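Local coordinates for fructose-bisphosphate aldolase class I (Thermoproteus tenax, PDB 1W8S), which is a class I aldolase of the DeoC/LacD family, a TIM-barrel protein that holds 1,6-di-O-phosphono-beta-D-fructofuranose in its pocket, at residues R15-I20 with G219-G224; E159-A164 with K179-P184; Y163-A168 with S188-V193. The protein carries 2 engineered substitutions. All coordinates share one frame; numbering follows the deposited sequence.

Contact 1. Residues R15-I20 with G219-G224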
loop_
_atom_site.group_PDB
_atom_site.type_symbol
_atom_site.label_atom_id
_atom_site.label_comp_id
_atom_site.label_asym_id
_atom_site.label_seq_id
_atom_site.Cartn_x
_atom_site.Cartn_y
_atom_site.Cartn_z
ATOM N N ARG E 15 19.780 9.220 37.894
ATOM C CA ARG E 15 21.029 8.957 38.605
ATOM C C ARG E 15 22.243 9.007 37.683
ATOM O O ARG E 15 23.370 8.783 38.128
ATOM C CB ARG E 15 20.964 7.627 39.375
ATOM C CG ARG E 15 20.094 7.694 40.615
ATOM C CD ARG E 15 19.479 6.371 41.019
ATOM N NE ARG E 15 18.581 5.844 39.997
ATOM C CZ ARG E 15 17.840 4.751 40.146
ATOM N NH1 ARG E 15 17.037 4.363 39.172
ATOM N NH2 ARG E 15 17.884 4.061 41.280
ATOM N N GLY E 16 22.019 9.320 36.408
ATOM C CA GLY E 16 23.089 9.536 35.453
ATOM C C GLY E 16 23.309 8.377 34.493
ATOM O O GLY E 16 24.015 8.548 33.498
ATOM N N LYS E 17 22.749 7.209 34.855
ATOM C CA LYS E 17 22.776 5.977 34.079
ATOM C C LYS E 17 21.370 5.392 34.208
ATOM O O LYS E 17 20.621 5.785 35.112
ATOM C CB LYS E 17 23.801 4.973 34.645
ATOM C CG LYS E 17 25.282 5.369 34.558
ATOM C CD LYS E 17 25.709 5.749 33.147
ATOM C CE LYS E 17 27.096 6.402 33.103
ATOM N NZ LYS E 17 27.520 6.458 31.670
ATOM N N SER E 18 21.029 4.435 33.352
ATOM C CA SER E 18 19.666 3.942 33.278
ATOM C C SER E 18 19.605 2.412 33.203
ATOM O O SER E 18 20.438 1.778 32.561
ATOM C CB SER E 18 18.977 4.581 32.058
ATOM O OG SER E 18 17.630 4.119 31.869
ATOM N N ILE E 19 18.648 1.826 33.916
ATOM C CA ILE E 19 18.280 0.437 33.721
ATOM C C ILE E 19 16.794 0.418 33.428
ATOM O O ILE E 19 16.004 0.907 34.217
ATOM C CB ILE E 19 18.552 -0.440 34.954
ATOM C CG1 ILE E 19 20.018 -0.372 35.372
ATOM C CG2 ILE E 19 18.148 -1.876 34.640
ATOM C CD1 ILE E 19 20.350 -1.187 36.590
ATOM N N ILE E 20 16.443 -0.173 32.296
ATOM C CA ILE E 20 15.057 -0.294 31.865
ATOM C C ILE E 20 14.737 -1.762 31.831
ATOM O O ILE E 20 15.496 -2.522 31.275
ATOM C CB ILE E 20 14.887 0.289 30.452
ATOM C CG1 ILE E 20 15.251 1.769 30.416
ATOM C CG2 ILE E 20 13.466 0.108 29.992
ATOM C CD1 ILE E 20 14.459 2.571 31.327
ATOM N N GLY E 219 31.526 -3.663 30.556
ATOM C CA GLY E 219 32.021 -3.250 29.254
ATOM C C GLY E 219 31.183 -2.139 28.656
ATOM O O GLY E 219 31.698 -1.161 28.132
ATOM N N VAL E 220 29.867 -2.301 28.730
ATOM C CA VAL E 220 28.930 -1.318 28.185
ATOM C C VAL E 220 29.138 0.063 28.827
ATOM O O VAL E 220 29.169 1.099 28.149
ATOM C CB VAL E 220 27.475 -1.817 28.411
ATOM C CG1 VAL E 220 26.464 -0.707 28.327
ATOM C CG2 VAL E 220 27.150 -2.932 27.415
ATOM N N LEU E 221 29.279 0.066 30.139
ATOM C CA LEU E 221 29.495 1.311 30.873
ATOM C C LEU E 221 30.867 1.939 30.579
ATOM O O LEU E 221 30.966 3.141 30.488
ATOM C CB LEU E 221 29.315 1.086 32.368
ATOM C CG LEU E 221 27.908 0.670 32.803
ATOM C CD1 LEU E 221 27.942 0.094 34.212
ATOM C CD2 LEU E 221 26.940 1.866 32.689
ATOM N N GLU E 222 31.905 1.125 30.431
ATOM C CA GLU E 222 33.255 1.605 30.075
ATOM C C GLU E 222 33.280 2.261 28.714
ATOM O O GLU E 222 34.055 3.185 28.473
ATOM C CB GLU E 222 34.243 0.446 30.032
ATOM C CG GLU E 222 34.647 -0.059 31.400
ATOM C CD GLU E 222 35.900 -0.901 31.362
ATOM O OE1 GLU E 222 36.195 -1.505 30.305
ATOM O OE2 GLU E 222 36.594 -0.948 32.395
ATOM N N ALA E 223 32.420 1.753 27.832
ATOM C CA ALA E 223 32.297 2.238 26.469
ATOM C C ALA E 223 31.529 3.547 26.462
ATOM O O ALA E 223 31.504 4.228 25.467
ATOM C CB ALA E 223 31.579 1.238 25.619
ATOM N N GLY E 224 30.909 3.896 27.579
ATOM C CA GLY E 224 30.287 5.206 27.717
ATOM C C GLY E 224 28.801 5.171 27.418
ATOM O O GLY E 224 28.154 6.206 27.243
HETATM O O HOH W 1 28.921 4.792 30.637
#
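Lys17 and Leu221 form a small surface contact where the run-in to the first barrel strand passes the C-terminal end of helix 210-222. Only about 104 Å² is buried, and the direct touch is apolar: the aliphatic part of the lysine crosses the leucine branch at a slant, CD of Lys17 lying 4.1 Å from CD2 of Leu221. A bend at chi2 (-53°) turns the lysine chain after CG, and the rest runs out nearly extended past the leucine. Its ammonium group is bonded to the backbone O of Ala225, just beyond the segment, while Gly224 O stands 4.5 Å from Lys17 NZ. A water donates to Leu221 O at 2.6 Å; it also sits beside Lys17 NZ, but so close that this second leg is doubtful. The same Leu221 O accepts the N-H of Gly224 at 3.0 Å, part of the Schellman motif that ends the helix. Gly224 takes a positive phi of 97° there, a conformation suited to glycine. From this turn the chain enters strand 227-230, which pairs in parallel with strand 18-22, Ser18 bonding to Leu226 and Ile228, so the contact lies beside the seam joining the first and last strands of the barrel. Lys17 also rests on Val251 of helix 240-253, and Ala223 packs on Phe187 of helix 184-193.

Contact 2. Residues E159-A164 with K179-P184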
loop_
_atom_site.group_PDB
_atom_site.type_symbol
_atom_site.label_atom_id
_atom_site.label_comp_id
_atom_site.label_asym_id
_atom_site.label_seq_id
_atom_site.Cartn_x
_atom_site.Cartn_y
_atom_site.Cartn_z
ATOM N N GLU E 159 30.963 -3.347 13.135
ATOM C CA GLU E 159 30.489 -2.436 12.098
ATOM C C GLU E 159 28.969 -2.454 11.937
ATOM O O GLU E 159 28.380 -1.455 11.538
ATOM C CB GLU E 159 31.196 -2.773 10.779
ATOM C CG GLU E 159 30.707 -4.022 10.069
ATOM C CD GLU E 159 31.359 -5.332 10.491
ATOM O OE1 GLU E 159 32.185 -5.376 11.447
ATOM O OE2 GLU E 159 31.012 -6.338 9.822
ATOM N N ILE E 160 28.329 -3.570 12.286
ATOM C CA ILE E 160 26.869 -3.659 12.232
ATOM C C ILE E 160 26.279 -2.893 13.401
ATOM O O ILE E 160 25.322 -2.122 13.250
ATOM C CB ILE E 160 26.397 -5.157 12.224
ATOM C CG1 ILE E 160 26.905 -5.889 10.988
ATOM C CG2 ILE E 160 24.897 -5.256 12.327
ATOM C CD1 ILE E 160 26.410 -5.339 9.708
ATOM N N VAL E 161 26.874 -3.043 14.587
ATOM C CA VAL E 161 26.335 -2.319 15.744
ATOM C C VAL E 161 26.561 -0.799 15.616
ATOM O O VAL E 161 25.688 -0.003 15.941
ATOM C CB VAL E 161 26.923 -2.877 17.069
ATOM C CG1 VAL E 161 26.594 -2.013 18.257
ATOM C CG2 VAL E 161 26.462 -4.341 17.287
ATOM N N ALA E 162 27.762 -0.385 15.208
ATOM C CA ALA E 162 27.981 1.037 14.919
ATOM C C ALA E 162 26.994 1.569 13.849
ATOM O O ALA E 162 26.474 2.686 13.986
ATOM C CB ALA E 162 29.415 1.280 14.526
ATOM N N TYR E 163 26.702 0.775 12.818
ATOM C CA TYR E 163 25.725 1.188 11.778
ATOM C C TYR E 163 24.363 1.351 12.443
ATOM O O TYR E 163 23.666 2.361 12.248
ATOM C CB TYR E 163 25.696 0.197 10.613
ATOM C CG TYR E 163 25.337 0.751 9.220
ATOM C CD1 TYR E 163 25.716 0.058 8.068
ATOM C CD2 TYR E 163 24.616 1.946 9.057
ATOM C CE1 TYR E 163 25.389 0.542 6.780
ATOM C CE2 TYR E 163 24.297 2.442 7.781
ATOM C CZ TYR E 163 24.671 1.744 6.651
ATOM O OH TYR E 163 24.327 2.236 5.394
ATOM N N ALA E 164 24.009 0.408 13.303
ATOM C CA ALA E 164 22.716 0.434 13.955
ATOM C C ALA E 164 22.566 1.750 14.719
ATOM O O ALA E 164 21.538 2.409 14.665
ATOM C CB ALA E 164 22.590 -0.729 14.892
ATOM N N LYS E 179 22.465 -3.715 20.200
ATOM C CA LYS E 179 23.135 -4.914 20.710
ATOM C C LYS E 179 24.586 -4.623 21.071
ATOM O O LYS E 179 25.250 -3.800 20.457
ATOM C CB LYS E 179 23.070 -6.048 19.651
ATOM C CG LYS E 179 21.606 -6.529 19.412
ATOM C CD LYS E 179 21.491 -7.857 18.644
ATOM C CE LYS E 179 20.075 -8.427 18.819
ATOM N NZ LYS E 179 19.816 -9.737 18.119
ATOM N N TYR E 180 25.079 -5.337 22.069
ATOM C CA TYR E 180 26.459 -5.250 22.485
ATOM C C TYR E 180 27.359 -6.016 21.511
ATOM O O TYR E 180 26.992 -7.098 21.035
ATOM C CB TYR E 180 26.580 -5.848 23.905
ATOM C CG TYR E 180 27.916 -5.651 24.566
ATOM C CD1 TYR E 180 28.571 -4.424 24.522
ATOM C CD2 TYR E 180 28.521 -6.686 25.277
ATOM C CE1 TYR E 180 29.799 -4.234 25.124
ATOM C CE2 TYR E 180 29.769 -6.497 25.893
ATOM C CZ TYR E 180 30.398 -5.265 25.806
ATOM O OH TYR E 180 31.630 -5.056 26.408
ATOM N N THR E 181 28.538 -5.447 21.221
ATOM C CA THR E 181 29.540 -6.107 20.387
ATOM C C THR E 181 30.344 -7.190 21.115
ATOM O O THR E 181 31.045 -7.978 20.470
ATOM C CB THR E 181 30.534 -5.076 19.821
ATOM O OG1 THR E 181 31.111 -4.282 20.897
ATOM C CG2 THR E 181 29.793 -4.103 18.867
ATOM N N GLY E 182 30.293 -7.206 22.448
ATOM C CA GLY E 182 31.085 -8.154 23.229
ATOM C C GLY E 182 32.407 -7.597 23.749
ATOM O O GLY E 182 33.173 -8.309 24.398
ATOM N N ASP E 183 32.687 -6.332 23.460
ATOM C CA ASP E 183 33.881 -5.690 23.983
ATOM C C ASP E 183 33.772 -4.165 23.978
ATOM O O ASP E 183 33.166 -3.570 23.078
ATOM C CB ASP E 183 35.144 -6.158 23.256
ATOM C CG ASP E 183 35.418 -5.378 22.003
ATOM O OD1 ASP E 183 34.853 -5.768 20.956
ATOM O OD2 ASP E 183 36.192 -4.387 21.977
ATOM N N PRO E 184 34.331 -3.539 25.009
ATOM C CA PRO E 184 34.174 -2.094 25.177
ATOM C C PRO E 184 34.827 -1.246 24.102
ATOM O O PRO E 184 34.303 -0.170 23.850
ATOM C CB PRO E 184 34.796 -1.816 26.561
ATOM C CG PRO E 184 35.655 -2.995 26.875
ATOM C CD PRO E 184 35.074 -4.153 26.127
#
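Val161 reaches out from helix 158-171 and sets both its methyls against the carbonyl oxygen of Lys179. CG1 of Val161 comes to 3.1 Å from Lys179 O, which is tight, and CG2 of Val161 to 3.4 Å from the same oxygen. The rotamer explains the pairing: CG1 stands opposite the backbone N across the CA-CB bond (chi1 170°), and the two branches straddle the oxygen. Lys179 O is buried by this contact and has no hydrogen-bond partner in the model. Thr181 supplies the rest, its CG2 meeting Val161 CB at 3.6 Å and Val161 CG2 at 3.7 Å, the two branched side chains crossing at an angle.

What fixes the threonine lies one step further out. With OG1 between the backbone N and the carbonyl carbon (chi1 54°), its methyl is given to the valine and its hydroxyl to Thr186, with which it hydrogen-bonds. Asp183, the N-cap of helix 184-193, binds the same Thr186 hydroxyl through OD1 and caps a backbone N of the first turn. The turn of the chain after Tyr180 lays Gly182 N over the centre of the Tyr180 ring, 3.3 Å above the plane, and that ring meets Phe187 edge-to-face. Phe187 also lies against Val161 and Thr181.

The side chain of Lys179 departs from the helix, nearly extended from CB onward. Its NZ forms salt bridges with Glu155 and with O6P of the bound 1,6-di-O-phosphono-beta-D-fructofuranose. A ligand-binding residue where a barrel strand gives way to the loop that leads into the next helix is the classic placement of a TIM-barrel active site.

Contact 3. Residues Y163-A168 with S188-V193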
loop_
_atom_site.group_PDB
_atom_site.type_symbol
_atom_site.label_atom_id
_atom_site.label_comp_id
_atom_site.label_asym_id
_atom_site.label_seq_id
_atom_site.Cartn_x
_atom_site.Cartn_y
_atom_site.Cartn_z
ATOM N N TYR E 163 26.702 0.775 12.818
ATOM C CA TYR E 163 25.725 1.188 11.778
ATOM C C TYR E 163 24.363 1.351 12.443
ATOM O O TYR E 163 23.666 2.361 12.248
ATOM C CB TYR E 163 25.696 0.197 10.613
ATOM C CG TYR E 163 25.337 0.751 9.220
ATOM C CD1 TYR E 163 25.716 0.058 8.068
ATOM C CD2 TYR E 163 24.616 1.946 9.057
ATOM C CE1 TYR E 163 25.389 0.542 6.780
ATOM C CE2 TYR E 163 24.297 2.442 7.781
ATOM C CZ TYR E 163 24.671 1.744 6.651
ATOM O OH TYR E 163 24.327 2.236 5.394
ATOM N N ALA E 164 24.009 0.408 13.303
ATOM C CA ALA E 164 22.716 0.434 13.955
ATOM C C ALA E 164 22.566 1.750 14.719
ATOM O O ALA E 164 21.538 2.409 14.665
ATOM C CB ALA E 164 22.590 -0.729 14.892
ATOM N N ALA E 165 23.608 2.104 15.448
ATOM C CA ALA E 165 23.606 3.274 16.292
ATOM C C ALA E 165 23.504 4.539 15.440
ATOM O O ALA E 165 22.741 5.457 15.754
ATOM C CB ALA E 165 24.878 3.300 17.129
ATOM N N ARG E 166 24.264 4.593 14.361
ATOM C CA ARG E 166 24.308 5.822 13.573
ATOM C C ARG E 166 22.919 6.007 12.924
ATOM O O ARG E 166 22.415 7.129 12.871
ATOM C CB ARG E 166 25.392 5.811 12.499
ATOM C CG ARG E 166 25.509 7.150 11.751
ATOM C CD ARG E 166 25.590 8.367 12.658
ATOM N NE ARG E 166 25.972 9.567 11.926
ATOM C CZ ARG E 166 26.937 10.413 12.286
ATOM N NH1 ARG E 166 27.648 10.245 13.406
ATOM N NH2 ARG E 166 27.203 11.439 11.520
ATOM N N ILE E 167 22.322 4.927 12.428
ATOM C CA ILE E 167 20.993 5.023 11.774
ATOM C C ILE E 167 19.955 5.605 12.739
ATOM O O ILE E 167 19.140 6.441 12.369
ATOM C CB ILE E 167 20.524 3.666 11.267
ATOM C CG1 ILE E 167 21.365 3.190 10.100
ATOM C CG2 ILE E 167 19.064 3.753 10.785
ATOM C CD1 ILE E 167 21.291 1.683 9.869
ATOM N N ALA E 168 20.008 5.192 13.999
ATOM C CA ALA E 168 19.057 5.667 14.983
ATOM C C ALA E 168 19.198 7.171 15.200
ATOM O O ALA E 168 18.217 7.893 15.244
ATOM C CB ALA E 168 19.206 4.908 16.259
ATOM N N SER E 188 32.475 1.265 22.178
ATOM C CA SER E 188 32.691 2.716 22.343
ATOM C C SER E 188 32.635 3.466 20.999
ATOM O O SER E 188 32.293 4.640 20.980
ATOM C CB SER E 188 34.029 2.995 23.041
ATOM O OG SER E 188 35.063 2.568 22.207
ATOM N N TRP E 189 32.997 2.813 19.888
ATOM C CA TRP E 189 32.855 3.418 18.554
ATOM C C TRP E 189 31.350 3.606 18.211
ATOM O O TRP E 189 30.946 4.622 17.655
ATOM C CB TRP E 189 33.541 2.564 17.472
ATOM C CG TRP E 189 33.349 3.058 16.038
ATOM C CD1 TRP E 189 32.782 2.370 14.992
ATOM C CD2 TRP E 189 33.754 4.320 15.503
ATOM N NE1 TRP E 189 32.775 3.147 13.857
ATOM C CE2 TRP E 189 33.379 4.345 14.139
ATOM C CE3 TRP E 189 34.402 5.440 16.037
ATOM C CZ2 TRP E 189 33.627 5.440 13.313
ATOM C CZ3 TRP E 189 34.650 6.530 15.208
ATOM C CH2 TRP E 189 34.263 6.522 13.866
ATOM N N ALA E 190 30.534 2.614 18.530
ATOM C CA ALA E 190 29.085 2.742 18.372
ATOM C C ALA E 190 28.505 3.895 19.174
ATOM O O ALA E 190 27.714 4.698 18.674
ATOM C CB ALA E 190 28.412 1.432 18.771
ATOM N N VAL E 191 28.898 3.977 20.442
ATOM C CA VAL E 191 28.509 5.065 21.316
ATOM C C VAL E 191 28.979 6.395 20.757
ATOM O O VAL E 191 28.247 7.386 20.825
ATOM C CB VAL E 191 29.082 4.829 22.738
ATOM C CG1 VAL E 191 28.873 6.048 23.660
ATOM C CG2 VAL E 191 28.466 3.565 23.344
ATOM N N LYS E 192 30.207 6.437 20.226
ATOM C CA LYS E 192 30.723 7.687 19.688
ATOM C C LYS E 192 29.892 8.175 18.511
ATOM O O LYS E 192 29.520 9.351 18.451
ATOM C CB LYS E 192 32.190 7.582 19.276
ATOM C CG LYS E 192 32.749 8.906 18.694
ATOM C CD LYS E 192 34.219 8.792 18.298
ATOM C CE LYS E 192 34.741 10.097 17.641
ATOM N NZ LYS E 192 36.206 10.225 17.875
ATOM N N VAL E 193 29.553 7.278 17.590
ATOM C CA VAL E 193 28.877 7.699 16.374
ATOM C C VAL E 193 27.406 8.056 16.632
ATOM O O VAL E 193 26.779 8.712 15.802
ATOM C CB VAL E 193 28.979 6.635 15.231
ATOM C CG1 VAL E 193 30.415 6.360 14.884
ATOM C CG2 VAL E 193 28.242 5.365 15.608
#
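Arg166 reaches from helix 158-171 to the last residue of helix 184-193, touching Val193 along much of its length. Its CB lies 4.2 Å from CG2 of Val193. The chain then bends at chi2 (49°), bringing CD to 3.4 Å from Val193 O. NE turns to Glu170, one helical turn on, in a salt bridge. At the tip, NH1 donates to Val193 O over 3.0 Å with an N-H...O angle of 150°; it arrives in the carbonyl plane, on a lone pair, although the oxygen is somewhat tilted from the guanidinium plane. NH1 also bonds to Ala41 O of the second subunit, and NH2 weakly to Tyr23 OH there, so the guanidinium links two helices of one barrel to its neighbour. These helices are consecutive in the outer layer of the TIM barrel and run nearly parallel, the axes of the two short segments making 13° and approaching to 8.1 Å. The closeness is consistent with the small residues at the interface: CB of Ala165 is 3.5 Å from Ala190 O and 4.3 Å from Ala190 CB. Val193 CG2 packs 4.2 Å from Ala165 CB as well. Beneath them lies strand 175-179, with Ile178 touching both alanines.

In the fold
The chain enters contact 1 at residues 15-20 and returns to it only at 219-224, so this contact closes a loop spanning most of the barrel and containing the other two. Within that loop, helix 158-171 opens both contact 2 and contact 3, which share Tyr163 and Ala164. Contact 2 closes first, at the loop 179-184 after strand 175-179; contact 3 closes slightly later, at 188-193 in the following helix. The two are continuous, Ala162 packing on Trp189. The inner pair also meets contact 1: Val220 lies on Tyr180 and Ala223 on Ser188, tying the end of helix 210-222 and the turn after it to loop 179-184 and helix 184-193.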